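Local coordinates for protein inorganic pyrophosphatase (PDB 6LL8) that probably catalyses the hydrolysis of diphosphate to two phosphate ions, with manganese as its cofactor, at residues F206-N211 with A301-F306; E219-A224 with T254-E259; N245-L250 with V265-A270. One frame throughout, in Å; residues are numbered along the deposited sequence. Where two conformers were deposited one is given.

Contact 1 (F206-N211 with A301-F306); sequences FNMNGN and ALQDAF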
loop_
_atom_site.group_PDB
_atom_site.type_symbol
_atom_site.label_atom_id
_atom_site.label_comp_id
_atom_site.label_asym_id
_atom_site.label_seq_id
_atom_site.Cartn_x
_atom_site.Cartn_y
_atom_site.Cartn_z
ATOM N N PHE A 206 -5.731 1.814 11.117
ATOM C CA PHE A 206 -6.930 2.582 10.750
ATOM C C PHE A 206 -7.604 3.054 12.017
ATOM O O PHE A 206 -7.823 2.257 12.937
ATOM C CB PHE A 206 -7.912 1.710 9.973
ATOM C CG PHE A 206 -7.350 1.227 8.662
ATOM C CD1 PHE A 206 -6.595 0.066 8.602
ATOM C CD2 PHE A 206 -7.511 1.969 7.506
ATOM C CE1 PHE A 206 -6.026 -0.357 7.422
ATOM C CE2 PHE A 206 -6.964 1.527 6.314
ATOM C CZ PHE A 206 -6.204 0.376 6.272
ATOM N N ASN A 207 -8.013 4.308 12.019
ATOM C CA ASN A 207 -8.947 4.838 13.036
ATOM C C ASN A 207 -10.361 4.682 12.492
ATOM O O ASN A 207 -10.731 5.391 11.524
ATOM C CB ASN A 207 -8.616 6.294 13.311
ATOM C CG ASN A 207 -9.514 6.895 14.346
ATOM O OD1 ASN A 207 -10.456 6.275 14.787
ATOM N ND2 ASN A 207 -9.224 8.119 14.698
ATOM N N MET A 208 -11.112 3.729 13.024
ATOM C CA MET A 208 -12.499 3.464 12.576
ATOM C C MET A 208 -13.455 3.891 13.690
ATOM O O MET A 208 -13.610 3.166 14.656
ATOM C CB MET A 208 -12.654 1.993 12.214
ATOM C CG MET A 208 -11.736 1.608 11.053
ATOM S SD MET A 208 -12.133 -0.028 10.434
ATOM C CE MET A 208 -11.090 -0.105 8.986
ATOM N N ASN A 209 -13.964 5.113 13.576
ATOM C CA ASN A 209 -14.887 5.693 14.579
ATOM C C ASN A 209 -14.255 5.614 15.977
ATOM O O ASN A 209 -14.950 5.282 16.940
ATOM C CB ASN A 209 -16.251 5.008 14.469
ATOM C CG ASN A 209 -17.329 5.816 15.142
ATOM O OD1 ASN A 209 -17.144 7.008 15.372
ATOM N ND2 ASN A 209 -18.421 5.159 15.471
ATOM N N GLY A 210 -12.984 5.988 16.098
ATOM C CA GLY A 210 -12.243 6.034 17.366
ATOM C C GLY A 210 -11.765 4.680 17.848
ATOM O O GLY A 210 -11.224 4.620 18.926
ATOM N N ASN A 211 -11.876 3.652 17.030
ATOM C CA ASN A 211 -11.340 2.303 17.326
ATOM C C ASN A 211 -10.103 2.072 16.466
ATOM O O ASN A 211 -10.192 2.231 15.212
ATOM C CB ASN A 211 -12.405 1.255 17.046
ATOM C CG ASN A 211 -13.642 1.488 17.874
ATOM O OD1 ASN A 211 -13.673 1.091 19.015
ATOM N ND2 ASN A 211 -14.626 2.138 17.287
ATOM N N ALA A 301 -16.371 -2.283 4.468
ATOM C CA ALA A 301 -17.408 -2.953 5.276
ATOM C C ALA A 301 -17.042 -2.868 6.750
ATOM O O ALA A 301 -17.932 -2.795 7.580
ATOM C CB ALA A 301 -17.601 -4.386 4.847
ATOM N N LEU A 302 -15.756 -2.940 7.074
ATOM C CA LEU A 302 -15.338 -2.819 8.493
ATOM C C LEU A 302 -15.634 -1.412 8.989
ATOM O O LEU A 302 -16.173 -1.246 10.094
ATOM C CB LEU A 302 -13.851 -3.061 8.703
ATOM C CG LEU A 302 -13.373 -4.494 8.694
ATOM C CD1 LEU A 302 -11.864 -4.492 8.679
ATOM C CD2 LEU A 302 -13.878 -5.264 9.900
ATOM N N GLN A 303 -15.246 -0.409 8.207
ATOM C CA GLN A 303 -15.410 0.994 8.645
ATOM C C GLN A 303 -16.901 1.252 8.831
ATOM O O GLN A 303 -17.305 1.860 9.834
ATOM C CB GLN A 303 -14.714 1.960 7.678
ATOM C CG GLN A 303 -14.814 3.383 8.186
ATOM C CD GLN A 303 -13.700 4.209 7.644
ATOM O OE1 GLN A 303 -12.538 3.790 7.739
ATOM N NE2 GLN A 303 -14.093 5.362 7.085
ATOM N N ASP A 304 -17.718 0.783 7.913
ATOM C CA ASP A 304 -19.166 1.026 8.014
ATOM C C ASP A 304 -19.704 0.328 9.270
ATOM O O ASP A 304 -20.588 0.930 9.931
ATOM C CB ASP A 304 -19.870 0.600 6.738
ATOM C CG ASP A 304 -19.635 1.479 5.531
ATOM O OD1 ASP A 304 -19.142 2.647 5.691
ATOM O OD2 ASP A 304 -19.906 0.969 4.436
ATOM N N ALA A 305 -19.188 -0.859 9.620
ATOM C CA ALA A 305 -19.656 -1.629 10.796
ATOM C C ALA A 305 -19.313 -0.902 12.096
ATOM O O ALA A 305 -20.085 -1.005 13.052
ATOM C CB ALA A 305 -19.098 -3.025 10.878
ATOM N N PHE A 306 -18.171 -0.246 12.156
ATOM C CA PHE A 306 -17.781 0.554 13.332
ATOM C C PHE A 306 -18.565 1.871 13.393
ATOM O O PHE A 306 -18.647 2.403 14.494
ATOM C CB PHE A 306 -16.285 0.848 13.296
ATOM C CG PHE A 306 -15.410 -0.268 13.793
ATOM C CD1 PHE A 306 -15.232 -0.461 15.154
ATOM C CD2 PHE A 306 -14.728 -1.097 12.930
ATOM C CE1 PHE A 306 -14.398 -1.462 15.617
ATOM C CE2 PHE A 306 -13.886 -2.086 13.403
ATOM C CZ PHE A 306 -13.737 -2.282 14.748
HETATM O O HOH W 1 -10.149 4.346 8.876
HETATM O O HOH W 2 -17.733 1.909 17.017
#

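Contact 2 (E219-A224 with T254-E259); sequences EVIDLA and TDIMKE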
loop_
_atom_site.group_PDB
_atom_site.type_symbol
_atom_site.label_atom_id
_atom_site.label_comp_id
_atom_site.label_asym_id
_atom_site.label_seq_id
_atom_site.Cartn_x
_atom_site.Cartn_y
_atom_site.Cartn_z
ATOM N N GLU A 219 0.492 -11.192 0.548
ATOM C CA GLU A 219 0.130 -11.729 -0.768
ATOM C C GLU A 219 1.204 -12.697 -1.234
ATOM O O GLU A 219 2.394 -12.361 -1.245
ATOM C CB GLU A 219 0.039 -10.610 -1.803
ATOM C CG GLU A 219 -1.032 -9.556 -1.563
ATOM C CD GLU A 219 -0.657 -8.272 -2.291
ATOM O OE1 GLU A 219 0.467 -7.754 -2.023
ATOM O OE2 GLU A 219 -1.415 -7.835 -3.135
ATOM N N VAL A 220 0.768 -13.889 -1.584
ATOM C CA VAL A 220 1.686 -14.965 -2.006
ATOM C C VAL A 220 1.048 -15.753 -3.136
ATOM O O VAL A 220 -0.159 -15.653 -3.375
ATOM C CB VAL A 220 2.031 -15.892 -0.823
ATOM C CG1 VAL A 220 2.710 -15.153 0.311
ATOM C CG2 VAL A 220 0.814 -16.631 -0.331
ATOM N N ILE A 221 1.836 -16.595 -3.773
ATOM C CA ILE A 221 1.362 -17.468 -4.874
ATOM C C ILE A 221 0.673 -18.726 -4.349
ATOM O O ILE A 221 -0.152 -19.274 -5.076
ATOM C CB ILE A 221 2.548 -17.809 -5.770
ATOM C CG1 ILE A 221 2.956 -16.570 -6.564
ATOM C CG2 ILE A 221 2.205 -18.994 -6.651
ATOM C CD1 ILE A 221 4.284 -16.685 -7.225
ATOM N N ASP A 222 0.998 -19.149 -3.134
ATOM C CA ASP A 222 0.510 -20.413 -2.542
ATOM C C ASP A 222 0.410 -20.276 -1.029
ATOM O O ASP A 222 1.446 -20.161 -0.363
ATOM C CB ASP A 222 1.451 -21.546 -2.972
ATOM C CG ASP A 222 1.095 -22.925 -2.439
ATOM O OD1 ASP A 222 0.062 -23.024 -1.736
ATOM O OD2 ASP A 222 1.865 -23.891 -2.740
ATOM N N LEU A 223 -0.811 -20.242 -0.530
ATOM C CA LEU A 223 -1.181 -20.158 0.908
ATOM C C LEU A 223 -0.410 -21.189 1.759
ATOM O O LEU A 223 -0.245 -20.937 2.976
ATOM C CB LEU A 223 -2.708 -20.346 0.969
ATOM C CG LEU A 223 -3.441 -19.943 2.250
ATOM C CD1 LEU A 223 -3.467 -18.434 2.423
ATOM C CD2 LEU A 223 -4.867 -20.495 2.276
ATOM N N ALA A 224 -0.066 -22.323 1.175
ATOM C CA ALA A 224 0.520 -23.418 1.978
ATOM C C ALA A 224 1.841 -22.965 2.604
ATOM O O ALA A 224 2.246 -23.574 3.619
ATOM C CB ALA A 224 0.697 -24.659 1.155
ATOM N N THR A 254 -3.189 -13.859 1.667
ATOM C CA THR A 254 -3.852 -13.674 0.373
ATOM C C THR A 254 -3.155 -14.525 -0.672
ATOM O O THR A 254 -1.979 -14.346 -0.933
ATOM C CB THR A 254 -3.859 -12.212 -0.018
ATOM O OG1 THR A 254 -4.564 -11.476 0.985
ATOM C CG2 THR A 254 -4.471 -12.001 -1.378
ATOM N N ASP A 255 -3.909 -15.444 -1.280
ATOM C CA ASP A 255 -3.411 -16.315 -2.352
ATOM C C ASP A 255 -3.815 -15.679 -3.669
ATOM O O ASP A 255 -5.014 -15.595 -3.976
ATOM C CB ASP A 255 -4.010 -17.703 -2.148
ATOM C CG ASP A 255 -3.496 -18.738 -3.115
ATOM O OD1 ASP A 255 -3.436 -18.414 -4.307
ATOM O OD2 ASP A 255 -3.091 -19.857 -2.627
ATOM N N ILE A 256 -2.831 -15.218 -4.424
ATOM C CA ILE A 256 -3.123 -14.477 -5.666
ATOM C C ILE A 256 -3.534 -15.398 -6.804
ATOM O O ILE A 256 -4.039 -14.891 -7.801
ATOM C CB ILE A 256 -1.992 -13.547 -6.070
ATOM C CG1 ILE A 256 -0.768 -14.284 -6.591
ATOM C CG2 ILE A 256 -1.674 -12.582 -4.943
ATOM C CD1 ILE A 256 -0.048 -13.583 -7.697
ATOM N N MET A 257 -3.347 -16.692 -6.654
ATOM C CA MET A 257 -3.788 -17.628 -7.709
ATOM C C MET A 257 -5.211 -18.131 -7.395
ATOM O O MET A 257 -6.005 -18.139 -8.343
ATOM C CB MET A 257 -2.762 -18.757 -7.890
ATOM C CG MET A 257 -1.303 -18.236 -8.066
ATOM S SD MET A 257 -0.966 -17.174 -9.535
ATOM C CE MET A 257 -1.279 -18.375 -10.823
ATOM N N LYS A 258 -5.543 -18.492 -6.168
ATOM C CA LYS A 258 -6.938 -18.804 -5.736
ATOM C C LYS A 258 -7.790 -17.534 -5.790
ATOM O O LYS A 258 -9.027 -17.618 -5.799
ATOM C CB LYS A 258 -6.998 -19.315 -4.280
ATOM C CG LYS A 258 -6.370 -20.681 -4.021
ATOM C CD LYS A 258 -6.311 -21.025 -2.522
ATOM C CE LYS A 258 -5.591 -22.332 -2.264
ATOM N NZ LYS A 258 -4.280 -22.392 -2.970
ATOM N N GLU A 259 -7.137 -16.385 -5.689
ATOM C CA GLU A 259 -7.801 -15.072 -5.594
ATOM C C GLU A 259 -8.737 -15.042 -4.388
ATOM O O GLU A 259 -9.916 -14.674 -4.498
ATOM C CB GLU A 259 -8.520 -14.706 -6.882
ATOM C CG GLU A 259 -7.585 -14.647 -8.077
ATOM C CD GLU A 259 -8.159 -14.141 -9.378
ATOM O OE1 GLU A 259 -9.249 -13.588 -9.344
ATOM O OE2 GLU A 259 -7.535 -14.392 -10.422
HETATM O O HOH W 3 -2.146 -21.154 -5.123
HETATM O O HOH W 4 -2.494 -24.239 -1.716
#

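Contact 3 (N245-L250 with V265-A270); sequences NRHSVL and VVSDSA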
loop_
_atom_site.group_PDB
_atom_site.type_symbol
_atom_site.label_atom_id
_atom_site.label_comp_id
_atom_site.label_asym_id
_atom_site.label_seq_id
_atom_site.Cartn_x
_atom_site.Cartn_y
_atom_site.Cartn_z
ATOM N N ASN A 245 -2.598 -1.139 22.046
ATOM C CA ASN A 245 -3.943 -0.902 22.621
ATOM C C ASN A 245 -4.950 -0.810 21.474
ATOM O O ASN A 245 -5.787 0.099 21.404
ATOM C CB ASN A 245 -3.970 0.354 23.492
ATOM C CG ASN A 245 -5.193 0.428 24.376
ATOM O OD1 ASN A 245 -5.770 -0.586 24.749
ATOM N ND2 ASN A 245 -5.597 1.642 24.725
ATOM N N ARG A 246 -4.904 -1.791 20.600
ATOM C CA ARG A 246 -5.800 -1.814 19.431
ATOM C C ARG A 246 -7.103 -2.525 19.760
ATOM O O ARG A 246 -7.134 -3.493 20.568
ATOM C CB ARG A 246 -5.106 -2.515 18.268
ATOM C CG ARG A 246 -3.887 -1.777 17.736
ATOM C CD ARG A 246 -3.216 -2.514 16.584
ATOM N NE ARG A 246 -2.181 -1.708 15.966
ATOM C CZ ARG A 246 -0.938 -1.599 16.408
ATOM N NH1 ARG A 246 -0.496 -2.304 17.432
ATOM N NH2 ARG A 246 -0.128 -0.729 15.852
ATOM N N HIS A 247 -8.189 -2.106 19.137
ATOM C CA HIS A 247 -9.477 -2.820 19.189
ATOM C C HIS A 247 -9.329 -4.176 18.512
ATOM O O HIS A 247 -9.866 -5.180 19.003
ATOM C CB HIS A 247 -10.563 -1.945 18.564
ATOM C CG HIS A 247 -11.894 -2.605 18.509
ATOM N ND1 HIS A 247 -12.186 -3.593 17.607
ATOM C CD2 HIS A 247 -12.995 -2.444 19.291
ATOM C CE1 HIS A 247 -13.427 -4.014 17.835
ATOM N NE2 HIS A 247 -13.954 -3.290 18.860
ATOM N N SER A 248 -8.698 -4.200 17.345
ATOM C CA SER A 248 -8.612 -5.401 16.509
ATOM C C SER A 248 -7.265 -5.425 15.794
ATOM O O SER A 248 -6.763 -4.362 15.401
ATOM C CB SER A 248 -9.702 -5.429 15.471
ATOM O OG SER A 248 -11.009 -5.436 16.019
ATOM N N VAL A 249 -6.771 -6.629 15.553
ATOM C CA VAL A 249 -5.687 -6.873 14.574
ATOM C C VAL A 249 -6.139 -7.979 13.654
ATOM O O VAL A 249 -6.558 -9.040 14.131
ATOM C CB VAL A 249 -4.314 -7.166 15.196
ATOM C CG1 VAL A 249 -3.305 -7.454 14.101
ATOM C CG2 VAL A 249 -3.823 -6.033 16.087
ATOM N N LEU A 250 -6.062 -7.708 12.357
ATOM C CA LEU A 250 -6.452 -8.652 11.298
ATOM C C LEU A 250 -5.227 -8.892 10.440
ATOM O O LEU A 250 -4.488 -7.950 10.142
ATOM C CB LEU A 250 -7.567 -8.042 10.435
ATOM C CG LEU A 250 -8.715 -7.382 11.191
ATOM C CD1 LEU A 250 -9.693 -6.811 10.172
ATOM C CD2 LEU A 250 -9.373 -8.308 12.200
ATOM N N VAL A 265 -7.912 -13.203 12.922
ATOM C CA VAL A 265 -8.601 -12.112 13.624
ATOM C C VAL A 265 -8.356 -12.228 15.118
ATOM O O VAL A 265 -8.680 -13.284 15.715
ATOM C CB VAL A 265 -10.115 -12.176 13.344
ATOM C CG1 VAL A 265 -10.865 -11.077 14.093
ATOM C CG2 VAL A 265 -10.419 -12.132 11.850
ATOM N N VAL A 266 -7.943 -11.142 15.727
ATOM C CA VAL A 266 -8.053 -10.945 17.194
ATOM C C VAL A 266 -8.767 -9.627 17.421
ATOM O O VAL A 266 -8.391 -8.637 16.822
ATOM C CB VAL A 266 -6.685 -11.011 17.892
ATOM C CG1 VAL A 266 -6.122 -12.410 17.787
ATOM C CG2 VAL A 266 -5.692 -10.011 17.344
ATOM N N SER A 267 -9.853 -9.642 18.164
ATOM C CA SER A 267 -10.717 -8.450 18.246
ATOM C C SER A 267 -11.421 -8.381 19.586
ATOM O O SER A 267 -11.871 -9.407 20.094
ATOM C CB SER A 267 -11.735 -8.496 17.148
ATOM O OG SER A 267 -12.536 -7.331 17.126
ATOM N N ASP A 268 -11.629 -7.174 20.042
ATOM C CA ASP A 268 -12.558 -6.891 21.155
ATOM C C ASP A 268 -14.004 -7.221 20.786
ATOM O O ASP A 268 -14.811 -7.343 21.716
ATOM C CB ASP A 268 -12.405 -5.442 21.610
ATOM C CG ASP A 268 -11.100 -5.169 22.340
ATOM O OD1 ASP A 268 -10.445 -6.122 22.803
ATOM O OD2 ASP A 268 -10.749 -3.987 22.482
ATOM N N SER A 269 -14.342 -7.292 19.497
ATOM C CA SER A 269 -15.696 -7.679 19.044
ATOM C C SER A 269 -15.703 -9.151 18.630
ATOM O O SER A 269 -15.069 -9.516 17.622
ATOM C CB SER A 269 -16.192 -6.822 17.931
ATOM O OG SER A 269 -17.448 -7.312 17.495
ATOM N N ALA A 270 -16.456 -9.974 19.356
ATOM C CA ALA A 270 -16.482 -11.426 19.068
ATOM C C ALA A 270 -17.135 -11.701 17.710
ATOM O O ALA A 270 -16.875 -12.771 17.143
ATOM C CB ALA A 270 -17.182 -12.183 20.168
#

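Contact 1 (F206-N211 with A301-F306)
Met208 and Phe306 meet where a β-hairpin, closed by a type I' turn from Met208 to Asn211, packs on the C-terminal helix 294-307 within the DHHA2 family region. Their side chains run at a slant to each other, and SD of Met208 lies 3.8 Å from CD2 of Phe306, a Met-aromatic contact with the sulfur 55° off the ring normal. Beyond CG the methionine chain is extended, which carries SD on to the helix, 3.9 Å from CB of Leu302. CD1 and CE1 of the ring are met obliquely by Asn211: its amide plane is turned 32° from the ring, and ND2 comes within 3.4 Å of CD1 of Phe306. This amide is not loose, because ND2 of Asn211 gives a 3.0 Å hydrogen bond to Met208 O, which also accepts the backbone N of Asn211; two bonds thus grip one carbonyl inside the turn. An Asx motif, Asn207 OD1 to Gly210 N, spans the same bend. Alongside, a water donates to both Asn207 O and OE1 of Gln303, and the latter also receives a weak bond from Lys97. Nearer the end of the helix, ND2 of Asn209 donates to Phe306 O over 2.9 Å, nearly straight at 170°, the oxygen lying close to the asparagine's amide plane.

Contact 2 (E219-A224 with T254-E259)
Asp255 and Leu223 are joined by a hydrogen bond from the leucine's backbone N to OD2 of the aspartate (3.1 Å). Lys258 NZ reaches the same OD2 at 2.8 Å from the opposite face of the carboxylate, forming a salt bridge. OD1 of Asp255 is gripped twice as well, by Lys258 N at 2.8 Å and by Met257 N, which meets it nearly along its C-O axis, so that an Asx motif and an Asx turn share one oxygen. Four donors therefore fix the rotation of this carboxylate and probably help to stabilise its negative charge. A water links Lys258 NZ to OD1 of Asp222. Two backbone bonds of a parallel ladder follow, Val220 N to Thr254 O and Ile256 N to Val220 O, each 2.9 Å long. Beside them the side chains of Glu219 and Thr254 run together in the same direction, their polar ends paired with Lys187 and Ser261 respectively. Ile256 has CG1 between its backbone N and carbonyl carbon (chi1 72°), where it packs 3.5 Å from Val220 O. In the conformers given, Ile221 and Met257 lie side by side. Strands 211-220 and 248-255 are the two strands of a β-α-β unit that crosses over through helix 230-243; helix 176-187 covers Glu219, Ile221 and Ile256, whereas Trp287 of strand 285-289 packs on Leu223 and Lys258.

Contact 3 (N245-L250 with V265-A270)
His247 presents one face of its imidazole to Asp268, whose CB sits 3.8 Å above the ring plane, displaced toward the rim, in a CH-pi contact. The aspartate's carboxylate is turned 70° from the ring, and its OD1 forms a salt bridge with Lys241. At the ring's edge and in its plane, OG of Ser248 is hydrogen-bonded to ND1 of His247 at 2.7 Å. The same OG pairs with Ser267 OG, also at 2.7 Å, so a polar chain runs from imidazole through two hydroxyls and on to Ser269 N, which donates to Ser267 OG in an ST turn. CG of His247 is anti to the backbone N (chi1 177°), and the ring, which comes close to the partner segment, also meets Phe306 edge-to-face. An alanine here would probably leave Ser248 OG without its ring-nitrogen partner and open a gap beside Asp268 CB and Phe306. His247, Ser248 and Ser267 lie at the open end of a β-hairpin of strands 248-255 and 260-267; the axes of its 248-250 and 265-267 parts run antiparallel, at 174°. Val249 and Val266 form a hydrogen-bonded pair. Val249 N donates to Val266 O at 2.9 Å. Val266 N returns a bond to Val249 O, and Asp268 N continues the ladder to His247 O. Helix 230-243 covers the face of Val249 and Val266 through Ile237 and Lys241. On the other face, Leu250 CD2 packs 3.7 Å from Val265 CG1, with Leu272 against Leu250.

All three contacts reach one mixed five-stranded sheet, but at different places. Contact 2 lies toward the active site, the side chain of Glu219, at one end of it, being about 5 Å from a bound magnesium ion, and more than half of its touching residues are buried; its chemistry combines charge pairs with a parallel ladder. Contacts 1 and 3 lie farther out and have a smaller buried share. Contact 1 sets a turn on a helix through sulfur, ring and amide; contact 3 pairs antiparallel strands with hydroxyls at their end. They touch each other, Phe306 CZ packing 3.5 Å from His247 ND1. Strand 248-255 serves both contacts 2 and 3, whose centres are about 24 Å apart.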